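Local coordinates for glycoside hydrolase family 61 (Trichoderma reesei QM6a, PDB 5O2X), which probably cleaves cellulose oxidatively at a copper site, as a lytic polysaccharide monooxygenase of auxiliary activity family 9, at residues Ile7-Val12 against Ala71-Leu76; Gly11-Ala16 against Ser237-Thr242; Trp84-Pro89 against Ile159-Ser164; Gly122-Thr127 against Asn209-Pro214. One frame throughout, in Å; residues are numbered along the deposited sequence. Where two conformers were deposited one is given.

Interaction 1. Residues Ile7-Val12 against Ala71-Leu76. With MAN (alpha-D-mannopyranose), chain N; MAN (alpha-D-mannopyranose), chain O.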
# COMPACT_ATOMS: atom_id res chain seq x y z
N ILE A 7 7.92 7.97 3.19
CA ILE A 7 7.02 8.46 2.13
C ILE A 7 7.32 9.93 1.90
O ILE A 7 7.77 10.62 2.83
CB ILE A 7 5.53 8.19 2.43
CG1 ILE A 7 5.01 9.00 3.61
CG2 ILE A 7 5.31 6.69 2.64
CD1 ILE A 7 3.52 8.83 3.86
N VAL A 8 7.12 10.39 0.67
CA VAL A 8 7.44 11.78 0.31
C VAL A 8 6.21 12.37 -0.34
O VAL A 8 5.77 11.90 -1.40
CB VAL A 8 8.66 11.88 -0.58
CG1 VAL A 8 9.02 13.32 -0.84
CG2 VAL A 8 9.85 11.11 0.01
N ILE A 9 5.63 13.37 0.31
CA ILE A 9 4.31 13.91 -0.08
C ILE A 9 4.55 15.31 -0.64
O ILE A 9 4.93 16.23 0.12
CB ILE A 9 3.35 13.96 1.12
CG1 ILE A 9 3.27 12.58 1.81
CG2 ILE A 9 1.99 14.49 0.66
CD1 ILE A 9 2.30 12.50 2.95
N ASN A 10 4.43 15.47 -1.95
CA ASN A 10 4.81 16.77 -2.55
C ASN A 10 6.10 17.30 -2.06
O ASN A 10 6.22 18.48 -1.73
CB ASN A 10 3.80 17.87 -2.33
CG ASN A 10 2.53 17.60 -2.98
OD1 ASN A 10 2.33 16.62 -3.70
ND2 ASN A 10 1.63 18.53 -2.76
N GLY A 11 7.09 16.42 -2.02
CA GLY A 11 8.40 16.85 -1.63
C GLY A 11 8.75 16.83 -0.14
O GLY A 11 9.89 17.13 0.24
N VAL A 12 7.77 16.50 0.70
CA VAL A 12 7.94 16.51 2.15
C VAL A 12 8.12 15.06 2.62
O VAL A 12 7.22 14.24 2.47
CB VAL A 12 6.75 17.18 2.85
CG1 VAL A 12 6.89 17.09 4.35
CG2 VAL A 12 6.55 18.60 2.39
N ALA A 71 -6.01 17.07 -1.11
CA ALA A 71 -6.51 16.32 -2.21
C ALA A 71 -5.79 16.78 -3.48
O ALA A 71 -5.59 17.97 -3.69
CB ALA A 71 -8.00 16.50 -2.34
N GLY A 72 -5.34 15.82 -4.30
CA GLY A 72 -4.55 16.09 -5.48
C GLY A 72 -3.05 15.90 -5.29
O GLY A 72 -2.34 15.81 -6.26
N ASP A 73 -2.60 15.85 -4.04
CA ASP A 73 -1.17 15.65 -3.76
C ASP A 73 -0.73 14.26 -4.19
O ASP A 73 -1.53 13.30 -4.18
CB ASP A 73 -0.89 15.79 -2.22
CG ASP A 73 -0.97 17.19 -1.68
OD1 ASP A 73 -1.10 18.13 -2.50
OD2 ASP A 73 -0.85 17.35 -0.42
N THR A 74 0.55 14.14 -4.57
CA THR A 74 1.09 12.84 -4.86
C THR A 74 1.98 12.39 -3.70
O THR A 74 2.62 13.17 -3.00
CB THR A 74 1.84 12.70 -6.16
OG1 THR A 74 3.09 13.31 -6.07
CG2 THR A 74 0.99 13.06 -7.34
N ILE A 75 1.95 11.08 -3.48
CA ILE A 75 2.71 10.44 -2.40
C ILE A 75 3.61 9.39 -3.04
O ILE A 75 3.15 8.51 -3.78
CB ILE A 75 1.75 9.78 -1.39
CG1 ILE A 75 0.83 10.85 -0.78
CG2 ILE A 75 2.58 9.05 -0.31
CD1 ILE A 75 -0.13 10.33 0.25
N LEU A 76 4.89 9.51 -2.75
CA LEU A 76 5.93 8.58 -3.18
C LEU A 76 6.24 7.64 -2.02
O LEU A 76 6.50 8.09 -0.89
CB LEU A 76 7.17 9.37 -3.64
CG LEU A 76 8.37 8.50 -4.04
CD1 LEU A 76 9.13 9.20 -5.11
CD2 LEU A 76 9.26 8.18 -2.82
C1 MAN N . 8.61 14.51 -6.45
C2 MAN N . 7.99 14.81 -5.09
C3 MAN N . 7.23 13.57 -4.57
C4 MAN N . 6.21 13.15 -5.61
C5 MAN N . 6.94 12.87 -6.92
C6 MAN N . 6.02 12.51 -8.04
O2 MAN N . 7.10 15.91 -5.17
O3 MAN N . 6.63 13.89 -3.32
O4 MAN N . 5.54 11.99 -5.15
O5 MAN N . 7.65 14.01 -7.36
O6 MAN N . 4.97 13.50 -8.18
C1 MAN O . 10.92 21.59 -1.04
C2 MAN O . 9.57 21.70 -0.36
C3 MAN O . 8.55 20.95 -1.22
C4 MAN O . 8.54 21.48 -2.67
C5 MAN O . 9.94 21.50 -3.26
C6 MAN O . 10.03 22.20 -4.61
O2 MAN O . 9.20 23.08 -0.19
O3 MAN O . 7.26 21.01 -0.63
O4 MAN O . 7.71 20.63 -3.49
O5 MAN O . 10.82 22.16 -2.34
O6 MAN O . 9.95 23.59 -4.36
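I9 and I75 run abreast on one face of the sheet, with I9 CG1 4.0 Å from I75 CG1. In each, CG1 is anti to the carbonyl carbon (chi1 -53° in I9), which sets the two branches against each other, and I7 CB adds to the layer against I75 CG2. A67 and V69 of strand 67-70 and Y14 close over I9. An alanine at I9 would probably leave I75 CG1 without its neighbour and open a gap toward A67 and V69. The pairing joins strands 3-9 and 74-80 of a five-stranded mixed sheet in the immunoglobulin-like beta-sandwich of AA9 enzymes: V8 and L76 form the hydrogen-bonded pair, V8 N to L76 O 2.8 Å, beside the non-hydrogen-bonded pair I9-I75. Toward the type I' turn from I9 to V12 the contact becomes polar and partly exposed. N10 OD1 accepts T74 N; in the conformers described here N10 ND2 bonds D73 OD1 weakly, but both side chains have a second conformer. D73 OD2 accepts K70 N. On the V8-L76 side the mannose linked to S237 lies across both strands: its O3 accepts G11 N and bonds V8 O weakly, and T74 OG1 hydrogen-bonds its O6 and O4.

Interaction 2. Residues Gly11-Ala16 against Ser237-Thr242. With MAN (alpha-D-mannopyranose), chain P; MAN (alpha-D-mannopyranose), chain N; MAN (alpha-D-mannopyranose), chain O; MAN (alpha-D-mannopyranose), chain R.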
# COMPACT_ATOMS: atom_id res chain seq x y z
N GLY A 11 7.09 16.42 -2.02
CA GLY A 11 8.40 16.85 -1.63
C GLY A 11 8.75 16.83 -0.14
O GLY A 11 9.89 17.13 0.24
N VAL A 12 7.77 16.50 0.70
CA VAL A 12 7.94 16.51 2.15
C VAL A 12 8.12 15.06 2.62
O VAL A 12 7.22 14.24 2.47
CB VAL A 12 6.75 17.18 2.85
CG1 VAL A 12 6.89 17.09 4.35
CG2 VAL A 12 6.55 18.60 2.39
N TRP A 13 9.29 14.78 3.16
CA TRP A 13 9.68 13.46 3.59
C TRP A 13 9.15 13.18 5.02
O TRP A 13 9.36 14.00 5.92
CB TRP A 13 11.22 13.41 3.62
CG TRP A 13 11.90 12.09 3.84
CD1 TRP A 13 12.49 11.33 2.89
CD2 TRP A 13 12.20 11.45 5.09
NE1 TRP A 13 13.12 10.26 3.46
CE2 TRP A 13 13.01 10.33 4.81
CE3 TRP A 13 11.95 11.77 6.43
CZ2 TRP A 13 13.52 9.48 5.85
CZ3 TRP A 13 12.50 10.95 7.43
CH2 TRP A 13 13.24 9.86 7.12
N TYR A 14 8.56 12.00 5.17
CA TYR A 14 8.15 11.46 6.47
C TYR A 14 8.82 10.13 6.70
O TYR A 14 8.78 9.24 5.84
CB TYR A 14 6.63 11.22 6.54
CG TYR A 14 5.81 12.48 6.51
CD1 TYR A 14 5.52 13.11 5.31
CD2 TYR A 14 5.32 13.03 7.69
CE1 TYR A 14 4.74 14.28 5.29
CE2 TYR A 14 4.57 14.19 7.68
CZ TYR A 14 4.29 14.82 6.47
OH TYR A 14 3.53 15.97 6.49
N GLN A 15 9.35 9.95 7.91
CA GLN A 15 9.88 8.66 8.32
C GLN A 15 8.73 7.65 8.38
O GLN A 15 7.71 7.90 9.02
CB GLN A 15 10.52 8.81 9.68
CG GLN A 15 11.29 7.59 10.18
CD GLN A 15 11.97 7.84 11.52
OE1 GLN A 15 11.55 8.68 12.31
NE2 GLN A 15 13.01 7.07 11.79
N ALA A 16 8.91 6.50 7.76
CA ALA A 16 7.92 5.44 7.87
C ALA A 16 8.19 4.57 9.10
O ALA A 16 9.21 4.73 9.77
CB ALA A 16 7.91 4.59 6.60
N SER A 237 11.21 11.21 -7.25
CA SER A 237 11.68 12.57 -7.03
C SER A 237 12.20 12.65 -5.61
O SER A 237 11.80 11.89 -4.73
CB SER A 237 10.61 13.60 -7.29
OG SER A 237 9.68 13.57 -6.27
N ALA A 238 13.12 13.59 -5.42
CA ALA A 238 13.77 13.79 -4.14
C ALA A 238 12.89 14.62 -3.21
O ALA A 238 12.12 15.47 -3.66
CB ALA A 238 15.10 14.51 -4.34
N ALA A 239 13.02 14.41 -1.92
CA ALA A 239 12.43 15.31 -0.97
C ALA A 239 13.20 16.60 -0.92
O ALA A 239 14.43 16.64 -1.17
CB ALA A 239 12.44 14.69 0.42
N THR A 240 12.51 17.67 -0.58
CA THR A 240 13.12 18.96 -0.38
C THR A 240 12.93 19.49 1.05
O THR A 240 13.43 20.58 1.35
CB THR A 240 12.61 19.96 -1.41
OG1 THR A 240 11.25 20.20 -1.09
CG2 THR A 240 12.70 19.44 -2.83
N ALA A 241 12.22 18.73 1.91
CA ALA A 241 12.02 19.11 3.30
C ALA A 241 11.56 17.85 4.02
O ALA A 241 11.21 16.88 3.38
CB ALA A 241 11.00 20.20 3.40
N THR A 242 11.56 17.94 5.34
CA THR A 242 11.16 16.84 6.20
C THR A 242 10.12 17.32 7.20
O THR A 242 10.13 18.49 7.60
CB THR A 242 12.40 16.30 6.91
OG1 THR A 242 13.27 15.76 5.90
CG2 THR A 242 12.10 15.32 7.97
C1 MAN P . 14.66 16.03 5.99
C2 MAN P . 15.28 16.21 4.63
C3 MAN P . 15.12 14.85 3.93
C4 MAN P . 15.65 13.70 4.76
C5 MAN P . 15.04 13.68 6.12
C6 MAN P . 15.63 12.60 7.00
O2 MAN P . 16.64 16.61 4.84
O3 MAN P . 15.87 14.89 2.75
O4 MAN P . 15.56 12.44 4.14
O5 MAN P . 15.29 14.96 6.68
O6 MAN P . 15.27 12.89 8.36
C1 MAN N . 8.61 14.51 -6.45
C2 MAN N . 7.99 14.81 -5.09
C3 MAN N . 7.23 13.57 -4.57
C4 MAN N . 6.21 13.15 -5.61
C5 MAN N . 6.94 12.87 -6.92
C6 MAN N . 6.02 12.51 -8.04
O2 MAN N . 7.10 15.91 -5.17
O3 MAN N . 6.63 13.89 -3.32
O4 MAN N . 5.54 11.99 -5.15
O5 MAN N . 7.65 14.01 -7.36
O6 MAN N . 4.97 13.50 -8.18
C1 MAN O . 10.92 21.59 -1.04
C2 MAN O . 9.57 21.70 -0.36
C3 MAN O . 8.55 20.95 -1.22
C4 MAN O . 8.54 21.48 -2.67
C5 MAN O . 9.94 21.50 -3.26
C6 MAN O . 10.03 22.20 -4.61
O2 MAN O . 9.20 23.08 -0.19
O3 MAN O . 7.26 21.01 -0.63
O4 MAN O . 7.71 20.63 -3.49
O5 MAN O . 10.82 22.16 -2.34
O6 MAN O . 9.95 23.59 -4.36
C1 MAN R . 0.94 16.70 10.52
C2 MAN R . 2.13 16.95 9.64
C3 MAN R . 2.68 18.35 9.82
C4 MAN R . 1.55 19.38 9.70
C5 MAN R . 0.37 19.03 10.60
C6 MAN R . -0.81 19.96 10.35
O2 MAN R . 1.69 16.75 8.28
O3 MAN R . 3.70 18.60 8.86
O4 MAN R . 2.04 20.66 10.09
O5 MAN R . -0.07 17.69 10.36
O6 MAN R . -1.88 19.66 11.23
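A short parallel strand pairing at the surface, V12 with A241 and W13 with T242, adds strand 241-243 as an outer strand of the five-stranded sheet, next to strand 12-15. The segment 237-242 lies late in the chain, consistent with a predicted linker that has become part of the catalytic domain. W13 N gives a nearly straight bond to A241 O (2.9 Å, 176°). Two residues before W13, G11 O is gripped twice: T240 N lies in the carbonyl plane on a lone pair at 2.8 Å, and A241 N approaches at 3.3 Å, tilted from that plane. A side chain at position 11 would run into C3 of the mannose on T240, and the backbone angles there also suit a residue without CB. Three residues of the segment carry O-linked mannose: S237, T240 and T242. At the base of the W13 side chain, W13 CB packs against A239 CB at 3.7 Å. The indole CG lies anti to the backbone N (chi1 -171°), and the sugar on T242 folds back over one face of the ring. C5 of this mannose comes within 3.6 Å of W13 CE3, while its O4 lies above the indole, offset toward the rim, 3.3 Å from W13 NE1.

Interaction 3. Residues Trp84-Pro89 against Ile159-Ser164. With CU (copper (II) ion), chain S; SO4 (sulfate ion), chain T.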
# COMPACT_ATOMS: atom_id res chain seq x y z
N TRP A 84 13.79 -4.21 -4.92
CA TRP A 84 12.69 -5.12 -4.64
C TRP A 84 12.89 -6.38 -5.51
O TRP A 84 13.20 -6.25 -6.68
CB TRP A 84 11.36 -4.44 -5.01
CG TRP A 84 10.19 -5.36 -4.84
CD1 TRP A 84 9.55 -6.05 -5.82
CD2 TRP A 84 9.60 -5.77 -3.61
NE1 TRP A 84 8.59 -6.87 -5.30
CE2 TRP A 84 8.60 -6.70 -3.93
CE3 TRP A 84 9.79 -5.42 -2.26
CZ2 TRP A 84 7.82 -7.32 -2.94
CZ3 TRP A 84 9.01 -6.02 -1.31
CH2 TRP A 84 8.06 -6.95 -1.64
N PRO A 85 12.70 -7.58 -4.94
CA PRO A 85 13.16 -8.79 -5.64
C PRO A 85 12.13 -9.54 -6.46
O PRO A 85 12.53 -10.51 -7.10
CB PRO A 85 13.72 -9.67 -4.50
CG PRO A 85 12.87 -9.29 -3.32
CD PRO A 85 12.64 -7.82 -3.47
N HIS A 86 10.85 -9.23 -6.40
CA HIS A 86 9.82 -10.13 -6.92
C HIS A 86 8.89 -9.49 -7.97
O HIS A 86 8.59 -8.32 -7.90
CB HIS A 86 8.88 -10.61 -5.81
CG HIS A 86 9.57 -11.18 -4.60
ND1 HIS A 86 10.47 -12.20 -4.68
CD2 HIS A 86 9.42 -10.91 -3.29
CE1 HIS A 86 10.82 -12.54 -3.43
NE2 HIS A 86 10.22 -11.76 -2.56
N PRO A 87 8.37 -10.31 -8.89
CA PRO A 87 7.37 -9.84 -9.86
C PRO A 87 5.95 -9.84 -9.27
O PRO A 87 5.54 -10.80 -8.63
CB PRO A 87 7.46 -10.91 -10.95
CG PRO A 87 7.81 -12.18 -10.21
CD PRO A 87 8.77 -11.71 -9.15
N GLY A 88 5.22 -8.76 -9.54
CA GLY A 88 3.82 -8.74 -9.24
C GLY A 88 3.22 -7.35 -9.30
O GLY A 88 3.88 -6.36 -9.62
N PRO A 89 1.91 -7.27 -8.98
CA PRO A 89 1.16 -6.02 -9.06
C PRO A 89 1.35 -5.14 -7.84
O PRO A 89 1.84 -5.57 -6.78
CB PRO A 89 -0.30 -6.53 -9.11
CG PRO A 89 -0.27 -7.76 -8.25
CD PRO A 89 1.06 -8.41 -8.63
N ILE A 159 2.39 -4.26 -2.35
CA ILE A 159 2.96 -5.05 -3.43
C ILE A 159 2.52 -6.49 -3.19
O ILE A 159 2.51 -6.97 -2.05
CB ILE A 159 4.51 -5.01 -3.44
CG1 ILE A 159 5.06 -3.58 -3.51
CG2 ILE A 159 5.03 -5.82 -4.62
CD1 ILE A 159 6.56 -3.52 -3.38
N ILE A 160 2.15 -7.19 -4.26
CA ILE A 160 1.90 -8.63 -4.18
C ILE A 160 3.00 -9.29 -5.02
O ILE A 160 3.34 -8.83 -6.13
CB ILE A 160 0.50 -8.99 -4.67
CG1 ILE A 160 -0.57 -8.19 -3.90
CG2 ILE A 160 0.28 -10.50 -4.48
CD1 ILE A 160 -1.96 -8.40 -4.37
N ALA A 161 3.66 -10.31 -4.47
CA ALA A 161 4.65 -11.07 -5.19
C ALA A 161 4.05 -12.38 -5.65
O ALA A 161 3.43 -13.11 -4.86
CB ALA A 161 5.84 -11.34 -4.32
N LEU A 162 4.28 -12.69 -6.94
CA LEU A 162 3.64 -13.81 -7.60
C LEU A 162 4.61 -14.91 -8.04
O LEU A 162 4.17 -15.84 -8.72
CB LEU A 162 2.81 -13.33 -8.79
CG LEU A 162 1.68 -12.37 -8.46
CD1 LEU A 162 1.02 -11.92 -9.75
CD2 LEU A 162 0.66 -12.98 -7.49
N HIS A 163 5.89 -14.80 -7.72
CA HIS A 163 6.84 -15.82 -8.18
C HIS A 163 6.54 -17.23 -7.69
O HIS A 163 6.89 -18.20 -8.34
CB HIS A 163 8.25 -15.41 -7.77
CG HIS A 163 8.40 -15.19 -6.31
ND1 HIS A 163 7.75 -14.17 -5.65
CD2 HIS A 163 9.08 -15.91 -5.38
CE1 HIS A 163 8.04 -14.26 -4.36
NE2 HIS A 163 8.85 -15.30 -4.17
N SER A 164 5.84 -17.35 -6.57
CA SER A 164 5.46 -18.66 -5.97
C SER A 164 3.96 -18.85 -5.95
O SER A 164 3.46 -19.78 -5.34
CB SER A 164 6.06 -18.81 -4.55
OG SER A 164 7.48 -18.90 -4.67
CU CU S . 10.46 -11.71 -0.64
S SO4 T . 11.17 -16.66 -1.64
O1 SO4 T . 11.81 -17.19 -2.87
O2 SO4 T . 11.46 -17.69 -0.63
O3 SO4 T . 11.70 -15.31 -1.34
O4 SO4 T . 9.77 -16.49 -1.85
O HOH W 1 6.23 -8.27 -6.39
O HOH W 2 12.84 -12.00 -0.84
O HOH W 3 9.79 -13.63 -0.63
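H86, one arm of the histidine brace that defines lytic polysaccharide monooxygenases, packs from its first side-chain atom onward against the end of strand 151-161. Its CB touches A161 CB at 3.5 Å, and CD2 faces the same methyl. CG and ND1 lie beneath H163 CE1, which is 3.2 Å from H86 ND1; the two rings form an offset stack with planes 7° apart. P85 CG covers the centre of the opposite face. CE1 turns toward a sulfate ion, and at the tip NE2 binds copper at 1.9 Å. The methylated N-terminal histidine and Y174 belong to the same site. The loop is tied to the strand and the residue after it by I160 N to P89 O and L162 N to P87 O (2.8 Å). Earlier in the loop, I159 CD1 sits over the centre of the W84 six-membered ring in a CH-pi contact. W84 NE1 makes a weak bond to H86 O and donates to water 1, which in turn donates to I160 O. An alanine at W84 would probably leave I159 CD1 facing a gap and water 1 without its indole donor. H163 NE2 donates to sulfate O4 at 2.8 Å, in the imidazole plane.

Interaction 4. Residues Gly122-Thr127 against Asn209-Pro214. With MAN (alpha-D-mannopyranose), chain G; MAN (alpha-D-mannopyranose), chain H; SO4 (sulfate ion), chain U.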
# COMPACT_ATOMS: atom_id res chain seq x y z
N GLY A 122 3.69 -9.13 -21.85
CA GLY A 122 4.45 -10.34 -21.95
C GLY A 122 3.98 -11.42 -20.98
O GLY A 122 2.83 -11.41 -20.46
N GLY A 123 4.85 -12.38 -20.72
CA GLY A 123 4.62 -13.46 -19.82
C GLY A 123 5.89 -14.25 -19.61
O GLY A 123 6.85 -14.10 -20.34
N ASP A 124 5.89 -15.07 -18.57
CA ASP A 124 7.05 -15.95 -18.28
C ASP A 124 8.37 -15.18 -18.11
O ASP A 124 9.33 -15.47 -18.81
CB ASP A 124 7.20 -17.03 -19.32
CG ASP A 124 8.19 -18.10 -18.92
OD1 ASP A 124 8.33 -18.36 -17.75
OD2 ASP A 124 8.91 -18.65 -19.79
N PRO A 125 8.44 -14.21 -17.18
CA PRO A 125 7.40 -13.80 -16.26
C PRO A 125 6.53 -12.65 -16.73
O PRO A 125 5.49 -12.41 -16.12
CB PRO A 125 8.22 -13.36 -15.03
CG PRO A 125 9.46 -12.75 -15.62
CD PRO A 125 9.75 -13.65 -16.81
N GLY A 126 6.94 -11.94 -17.79
CA GLY A 126 6.34 -10.67 -18.17
C GLY A 126 6.91 -9.51 -17.39
O GLY A 126 7.72 -9.69 -16.50
N THR A 127 6.47 -8.32 -17.75
CA THR A 127 6.82 -7.09 -17.06
C THR A 127 5.62 -6.66 -16.23
O THR A 127 4.49 -6.64 -16.74
CB THR A 127 7.16 -5.96 -18.07
OG1 THR A 127 8.25 -6.37 -18.88
CG2 THR A 127 7.50 -4.69 -17.40
N ASN A 209 -0.13 -19.03 -12.29
CA ASN A 209 1.20 -19.30 -12.80
C ASN A 209 1.58 -18.20 -13.77
O ASN A 209 0.96 -18.07 -14.83
CB ASN A 209 1.19 -20.66 -13.52
CG ASN A 209 2.53 -21.03 -14.04
OD1 ASN A 209 3.55 -20.41 -13.66
ND2 ASN A 209 2.58 -22.07 -14.86
N ILE A 210 2.57 -17.39 -13.40
CA ILE A 210 3.02 -16.33 -14.30
C ILE A 210 4.10 -16.84 -15.29
O ILE A 210 4.47 -16.11 -16.19
CB ILE A 210 3.54 -15.11 -13.51
CG1 ILE A 210 4.86 -15.39 -12.80
CG2 ILE A 210 2.45 -14.57 -12.59
CD1 ILE A 210 5.47 -14.17 -12.13
N TYR A 211 4.53 -18.10 -15.13
CA TYR A 211 5.61 -18.69 -15.95
C TYR A 211 5.02 -19.44 -17.14
O TYR A 211 5.26 -20.62 -17.37
CB TYR A 211 6.57 -19.51 -15.08
CG TYR A 211 7.17 -18.61 -14.01
CD1 TYR A 211 8.13 -17.68 -14.32
CD2 TYR A 211 6.75 -18.68 -12.70
CE1 TYR A 211 8.67 -16.84 -13.35
CE2 TYR A 211 7.27 -17.85 -11.72
CZ TYR A 211 8.20 -16.91 -12.03
OH TYR A 211 8.70 -16.06 -11.07
N THR A 212 4.22 -18.70 -17.88
CA THR A 212 3.51 -19.19 -19.04
C THR A 212 3.32 -17.99 -19.94
O THR A 212 3.30 -16.84 -19.50
CB THR A 212 2.20 -19.84 -18.65
OG1 THR A 212 1.55 -20.26 -19.86
CG2 THR A 212 1.33 -18.93 -17.85
N SER A 213 3.17 -18.24 -21.25
CA SER A 213 2.93 -17.14 -22.20
C SER A 213 2.13 -17.74 -23.37
O SER A 213 2.45 -18.81 -23.84
CB SER A 213 4.22 -16.60 -22.69
OG SER A 213 3.92 -15.42 -23.42
N PRO A 214 1.08 -17.04 -23.85
CA PRO A 214 0.61 -15.73 -23.43
C PRO A 214 -0.03 -15.74 -22.03
O PRO A 214 -0.37 -16.80 -21.51
CB PRO A 214 -0.41 -15.34 -24.51
CG PRO A 214 -0.84 -16.60 -25.08
CD PRO A 214 0.32 -17.54 -25.00
C1 MAN G . 0.57 -21.28 -19.71
C2 MAN G . 0.39 -21.89 -21.13
C3 MAN G . -0.09 -20.79 -22.09
C4 MAN G . -1.35 -20.11 -21.57
C5 MAN G . -1.15 -19.63 -20.14
C6 MAN G . -2.48 -19.23 -19.51
O2 MAN G . -0.56 -22.93 -21.08
O3 MAN G . -0.37 -21.34 -23.39
O4 MAN G . -1.69 -19.00 -22.43
O5 MAN G . -0.68 -20.71 -19.31
O6 MAN G . -2.23 -18.22 -18.53
C1 MAN H . 5.07 -14.84 -24.02
C2 MAN H . 4.57 -13.48 -24.57
C3 MAN H . 3.53 -13.67 -25.67
C4 MAN H . 4.01 -14.67 -26.70
C5 MAN H . 4.39 -15.97 -26.02
C6 MAN H . 4.79 -17.00 -27.07
O2 MAN H . 5.71 -12.82 -25.07
O3 MAN H . 3.22 -12.47 -26.39
O4 MAN H . 2.95 -14.90 -27.63
O5 MAN H . 5.45 -15.71 -25.10
O6 MAN H . 3.66 -17.25 -27.91
S SO4 U . 8.33 -8.25 -21.80
O1 SO4 U . 9.27 -7.24 -22.37
O2 SO4 U . 8.59 -9.56 -22.44
O3 SO4 U . 6.93 -7.80 -21.90
O4 SO4 U . 8.55 -8.42 -20.36
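The Y211 ring meets D124 at its edge, where D124 OD1 lies in the ring plane, 3.5 Å from Y211 CD1, while I210 CG1 covers one face, 3.6 Å above it. The carboxylate of D124 stands almost perpendicular to the ring, at 87°. The contact joins two irregular segments. Residues 122-127 form the turn of a hairpin between strand 110-121 and the antiparallel strand 127-128, which T127 begins; in the loop 209-214, Y211 is the centre of an inverse gamma turn. An Asx turn leads into it, N209 OD1 accepting Y211 N from above its carbonyl plane. With CG anti to the backbone N (chi1 -169°) the D124 carboxylate lies beside Y211, OD1 3.4 Å from Y211 CB. The peptide from D124 to P125 is cis, and P125 CB comes obliquely to the ring at Y211 CE1 (3.9 Å) as well as to I210 CD1. A single hydrogen bond crosses between the loops, D124 N to I210 O at 3.0 Å, with an N-H...O angle of only 138°; the same oxygen takes a weak bond from T212 N. G123 passes so close to T212 O that a side chain in its place would clash with it. Beyond, T212 and S213 both carry O-linked mannose, and the sugar on T212 reaches forward along the chain, its O4 donating to P214 O at 2.7 Å.

The four contacts fall into two groups. Interactions 1 and 2 have centres about 8 Å apart, share G11 and V12, and lie in one sheet, where I7 O and Y14 N, 2.8 Å apart, probably hydrogen-bond; the mannose on S237 touches both. Interactions 3 and 4, with centres about 13 Å apart, alternate along the chain and meet directly: H163 CB lies 3.4 Å from Y211 OH, and P87 CG 3.6 Å from I210 CD1. Interaction 3 holds a copper ligand, whereas the Y211 side chain of interaction 4 is about 11 Å from the metal. The glycosylated sheet is remote from it, the centres of interactions 1 and 3 being about 24 Å apart.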